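Long-range contacts in beta-mannosidase (PDB 4UOJ), which probably hydrolyses terminal beta-linked mannose residues from the non-reducing ends of mannosides, as a family 2 glycoside hydrolase: residues A[92-97]-A[215-220]; A[886-891]-A[901-906]. One frame throughout, in Å; residues are numbered along the deposited sequence.

Contact 1 of 2, residues A[92-97]-A[215-220]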
# COMPACT_ATOMS: atom_id res chain seq x y z
N LYS A 92 -35.39 -10.38 -5.47
CA LYS A 92 -36.74 -10.93 -5.42
C LYS A 92 -37.62 -9.75 -4.95
O LYS A 92 -37.08 -8.79 -4.41
CB LYS A 92 -36.82 -12.11 -4.43
CG LYS A 92 -36.16 -13.40 -4.92
CD LYS A 92 -36.97 -14.15 -5.96
CE LYS A 92 -36.18 -15.26 -6.62
NZ LYS A 92 -36.98 -15.96 -7.66
N PRO A 93 -38.96 -9.77 -5.14
CA PRO A 93 -39.77 -8.65 -4.63
C PRO A 93 -39.44 -8.28 -3.17
O PRO A 93 -39.30 -9.16 -2.33
CB PRO A 93 -41.21 -9.15 -4.80
CG PRO A 93 -41.13 -10.09 -5.95
CD PRO A 93 -39.82 -10.79 -5.79
N ILE A 94 -39.27 -6.98 -2.89
CA ILE A 94 -38.90 -6.46 -1.57
C ILE A 94 -40.13 -6.19 -0.70
O ILE A 94 -40.94 -5.32 -1.02
CB ILE A 94 -37.96 -5.23 -1.67
CG1 ILE A 94 -36.68 -5.57 -2.47
CG2 ILE A 94 -37.59 -4.72 -0.27
CD1 ILE A 94 -35.99 -4.39 -3.16
N SER A 95 -40.26 -6.93 0.42
CA SER A 95 -41.36 -6.81 1.37
C SER A 95 -40.98 -5.89 2.54
O SER A 95 -39.80 -5.64 2.76
CB SER A 95 -41.75 -8.19 1.90
OG SER A 95 -40.78 -8.71 2.78
N GLY A 96 -41.98 -5.37 3.24
CA GLY A 96 -41.77 -4.52 4.40
C GLY A 96 -41.61 -3.02 4.19
O GLY A 96 -41.32 -2.30 5.11
N LEU A 97 -41.77 -2.56 2.97
CA LEU A 97 -41.68 -1.15 2.71
C LEU A 97 -43.04 -0.50 2.90
O LEU A 97 -44.03 -0.96 2.35
CB LEU A 97 -41.23 -0.90 1.28
CG LEU A 97 -39.81 -1.31 0.91
CD1 LEU A 97 -39.59 -1.07 -0.56
CD2 LEU A 97 -38.77 -0.58 1.73
N GLY A 215 -24.93 -1.56 0.47
CA GLY A 215 -26.09 -0.90 -0.05
C GLY A 215 -27.27 -1.09 0.88
O GLY A 215 -27.26 -1.96 1.69
N ARG A 216 -28.28 -0.25 0.74
CA ARG A 216 -29.31 -0.05 1.74
C ARG A 216 -30.53 0.52 1.07
O ARG A 216 -30.41 1.25 0.12
CB ARG A 216 -28.84 1.10 2.62
CG ARG A 216 -28.74 0.88 4.10
CD ARG A 216 -27.40 1.30 4.68
NE ARG A 216 -26.66 2.18 3.82
CZ ARG A 216 -25.53 1.88 3.21
NH1 ARG A 216 -24.96 0.73 3.36
NH2 ARG A 216 -24.97 2.77 2.45
N ILE A 217 -31.69 0.27 1.64
CA ILE A 217 -32.88 1.05 1.33
C ILE A 217 -33.26 1.80 2.57
O ILE A 217 -33.30 1.24 3.64
CB ILE A 217 -34.06 0.20 0.94
CG1 ILE A 217 -33.74 -0.61 -0.28
CG2 ILE A 217 -35.24 1.08 0.63
CD1 ILE A 217 -34.91 -1.39 -0.82
N VAL A 218 -33.52 3.09 2.42
CA VAL A 218 -33.77 3.97 3.55
C VAL A 218 -35.15 4.59 3.41
O VAL A 218 -35.44 5.25 2.40
CB VAL A 218 -32.67 5.07 3.70
CG1 VAL A 218 -32.92 5.93 4.93
CG2 VAL A 218 -31.28 4.46 3.77
N GLN A 219 -36.00 4.40 4.43
CA GLN A 219 -37.33 5.00 4.45
C GLN A 219 -37.38 6.03 5.57
O GLN A 219 -37.18 5.70 6.73
CB GLN A 219 -38.46 3.95 4.57
CG GLN A 219 -38.87 3.38 3.23
CD GLN A 219 -40.21 2.69 3.25
OE1 GLN A 219 -40.52 1.92 4.16
NE2 GLN A 219 -41.02 2.92 2.23
N LEU A 220 -37.57 7.28 5.18
CA LEU A 220 -37.63 8.42 6.10
C LEU A 220 -39.06 8.95 6.23
O LEU A 220 -39.74 9.13 5.21
CB LEU A 220 -36.70 9.55 5.61
CG LEU A 220 -35.24 9.18 5.33
CD1 LEU A 220 -34.59 10.23 4.45
CD2 LEU A 220 -34.47 9.02 6.64

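Contact 2 of 2, residues A[886-891]-A[901-906]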
# COMPACT_ATOMS: atom_id res chain seq x y z
N TYR A 886 22.40 -17.99 4.17
CA TYR A 886 20.99 -17.91 3.76
C TYR A 886 20.18 -19.10 4.31
O TYR A 886 19.45 -19.75 3.55
CB TYR A 886 20.83 -17.76 2.22
CG TYR A 886 21.57 -16.58 1.61
CD1 TYR A 886 22.88 -16.72 1.18
CD2 TYR A 886 20.97 -15.35 1.47
CE1 TYR A 886 23.58 -15.65 0.61
CE2 TYR A 886 21.65 -14.26 0.92
CZ TYR A 886 22.96 -14.42 0.50
OH TYR A 886 23.63 -13.37 -0.03
N THR A 887 20.32 -19.38 5.61
CA THR A 887 19.58 -20.45 6.29
C THR A 887 18.10 -20.14 6.13
O THR A 887 17.65 -19.03 6.46
CB THR A 887 20.02 -20.59 7.74
OG1 THR A 887 21.45 -20.60 7.79
CG2 THR A 887 19.45 -21.84 8.39
N TRP A 888 17.37 -21.08 5.52
CA TRP A 888 15.99 -20.86 5.15
C TRP A 888 15.03 -21.89 5.69
O TRP A 888 15.13 -23.08 5.37
CB TRP A 888 15.89 -20.69 3.61
CG TRP A 888 14.51 -20.39 3.10
CD1 TRP A 888 13.67 -21.24 2.47
CD2 TRP A 888 13.82 -19.14 3.20
NE1 TRP A 888 12.50 -20.59 2.14
CE2 TRP A 888 12.57 -19.30 2.58
CE3 TRP A 888 14.15 -17.87 3.74
CZ2 TRP A 888 11.63 -18.27 2.51
CZ3 TRP A 888 13.23 -16.85 3.65
CH2 TRP A 888 11.98 -17.06 3.06
N LEU A 889 14.03 -21.41 6.42
CA LEU A 889 12.95 -22.22 6.96
C LEU A 889 11.72 -22.08 6.08
O LEU A 889 11.32 -20.96 5.77
CB LEU A 889 12.62 -21.80 8.41
CG LEU A 889 13.67 -22.10 9.46
CD1 LEU A 889 13.70 -21.01 10.50
CD2 LEU A 889 13.45 -23.45 10.10
N THR A 890 11.13 -23.20 5.68
CA THR A 890 9.92 -23.18 4.86
C THR A 890 8.77 -23.81 5.61
O THR A 890 8.87 -24.96 6.03
CB THR A 890 10.16 -23.93 3.53
OG1 THR A 890 11.30 -23.37 2.85
CG2 THR A 890 8.96 -23.85 2.61
N HIS A 891 7.69 -23.05 5.83
CA HIS A 891 6.49 -23.61 6.48
C HIS A 891 5.65 -24.28 5.37
O HIS A 891 5.67 -23.81 4.23
CB HIS A 891 5.68 -22.56 7.27
CG HIS A 891 5.05 -21.49 6.43
ND1 HIS A 891 3.82 -21.66 5.85
CD2 HIS A 891 5.48 -20.23 6.16
CE1 HIS A 891 3.53 -20.54 5.22
NE2 HIS A 891 4.51 -19.65 5.38
N ASP A 901 12.66 -14.89 12.33
CA ASP A 901 13.77 -14.56 11.50
C ASP A 901 13.89 -15.61 10.44
O ASP A 901 13.34 -16.65 10.58
CB ASP A 901 15.07 -14.46 12.31
CG ASP A 901 16.10 -13.63 11.63
OD1 ASP A 901 15.78 -12.77 10.81
OD2 ASP A 901 17.26 -13.83 11.92
N ASN A 902 14.58 -15.31 9.37
CA ASN A 902 14.84 -16.22 8.27
C ASN A 902 15.92 -15.62 7.37
O ASN A 902 16.20 -14.43 7.47
CB ASN A 902 13.55 -16.55 7.48
CG ASN A 902 13.38 -18.01 7.11
OD1 ASN A 902 14.29 -18.82 7.23
ND2 ASN A 902 12.21 -18.36 6.64
N ALA A 903 16.51 -16.45 6.50
CA ALA A 903 17.59 -16.05 5.59
C ALA A 903 18.74 -15.39 6.37
O ALA A 903 19.09 -14.24 6.14
CB ALA A 903 17.05 -15.15 4.47
N PHE A 904 19.28 -16.15 7.33
CA PHE A 904 20.36 -15.73 8.24
C PHE A 904 21.61 -16.60 8.13
O PHE A 904 21.57 -17.70 7.59
CB PHE A 904 19.86 -15.69 9.70
CG PHE A 904 19.15 -16.94 10.15
CD1 PHE A 904 19.86 -18.03 10.59
CD2 PHE A 904 17.75 -17.01 10.16
CE1 PHE A 904 19.20 -19.20 11.00
CE2 PHE A 904 17.10 -18.18 10.56
CZ PHE A 904 17.82 -19.28 10.97
N VAL A 905 22.72 -16.10 8.66
CA VAL A 905 23.98 -16.80 8.73
C VAL A 905 24.01 -17.57 10.05
O VAL A 905 23.61 -17.04 11.08
CB VAL A 905 25.19 -15.83 8.58
CG1 VAL A 905 26.53 -16.55 8.77
CG2 VAL A 905 25.17 -15.14 7.22
N LEU A 906 24.47 -18.82 10.00
CA LEU A 906 24.67 -19.69 11.17
C LEU A 906 26.11 -20.18 11.21
O LEU A 906 26.60 -20.76 10.24
CB LEU A 906 23.73 -20.91 11.13
CG LEU A 906 22.43 -20.86 11.91
CD1 LEU A 906 21.78 -22.22 11.90
CD2 LEU A 906 22.66 -20.47 13.35

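Contact 1 of 2, residues A[92-97]-A[215-220]
Leu97 and Gln219 bring the two backbones nearest, yet their CA atoms stay 7.7 Å apart: 92-97 is irregular loop following strand 87-91, whereas 215-220 is extended strand, and side chains, with the loop backbone at Leu97, bridge the distance. Ile217 and Gln219, alternate residues on one face of the strand, do the work from their side. Ile94 and Ile217 reach toward each other tip to tip, CD1 of Ile94 lying 4.0 Å from CD1 of Ile217. With CG1 beside the backbone N (chi1 -57° and -60°) and the chain extended beyond it, each CD1 ends at the other. Leu97 then lays CD2 at 4.1 Å from CG2 of Ile217, and the same methyl sits 3.9 Å from CD of Gln219. The amide of Gln219 comes up against the Leu97 backbone as well, its OE1 3.6 Å from Leu97 CA. NE2 is held elsewhere, by Thr105 OG1 and the carbonyl of Ser98, so the amide's rotation is fixed while the group itself lies against Leu97. Shortened to an alanine, position Gln219 would probably leave Thr105 and the Ser98 carbonyl without this donor and open a gap beside Leu97. The loop, leading from strand 87-91 of one sheet toward strand 103-109 of the other, packs on the Ile217 and Gln219 side of strand 215-221, within the galactose-binding-like beta-sandwich of family 2 glycoside hydrolases.

Contact 2 of 2, residues A[886-891]-A[901-906]
Thr887 and Phe904 form the antiparallel, hydrogen-bonded pair of this contact, with Ala903 as the extra residue. Among backbone bonds, Thr887 N gives a good one to Phe904 O (2.9 Å), while Thr887 O takes two weak ones, from Ala903 N and Phe904 N. Two residues thus face one; the short segments 887-890 and 904-906 run at 115° to each other, far from strictly antiparallel.

Side-chain hydrogen bonds come next. Thr887 OG1 adds a second donor to Phe904 O at 2.9 Å, tilted from the carbonyl plane, and also bonds Ser884 OG. The amide of Asn902 stands in for a backbone peptide: OD1 accepts from Leu889 N (2.7 Å) on a lone pair, and ND2 donates to Leu889 O (2.9 Å), in the planes of both groups. Both bonds are nearly straight, and together they fix the amide's rotation and give both its polar atoms a partner in this buried place.

Packing on flat groups follows. That same amide lies almost parallel to the Trp888 indole, 7° between planes, with ND2 3.4 Å above one face, toward the rim. Trp888 has CG anti to its backbone N (chi1 -177°), which brings the six-membered ring under Asn902, and Ala903 CB touches CE3 at 4.0 Å. On the face that carries Thr887 and Phe904, CB of Thr887 makes a CH-pi contact over the Phe904 ring, 4.1 Å from its centroid; Lys912 adds a cation-pi contact to that ring.

Asp901 forms salt bridges with Arg735 of helix 728-736 and Lys912 of strand 911-921; Tyr731 of that helix meets the Trp888 ring. Ala903, with its positive phi, and Phe904 opposite Thr887 make a G1 beta bulge in the C-terminal Ig-fold domain.

Both contacts are largely buried within beta domains, but they lie on opposite sides of the chain's centre, with centres 56 Å apart and nearest atoms about 35 Å apart. They share no strand or loop. Contact 1 joins a loop to a strand in the N-terminal galactose-binding-like domain, and one of its touching residues is exposed; contact 2 joins neighbouring strands of the C-terminal Ig-fold domain, with all nine touching residues buried. Their chemistry follows from this. Contact 1 relies on methyl groups, its one amide bonding outside the pair, whereas contact 2 pairs backbones directly and turns its amide inward on the partner strand.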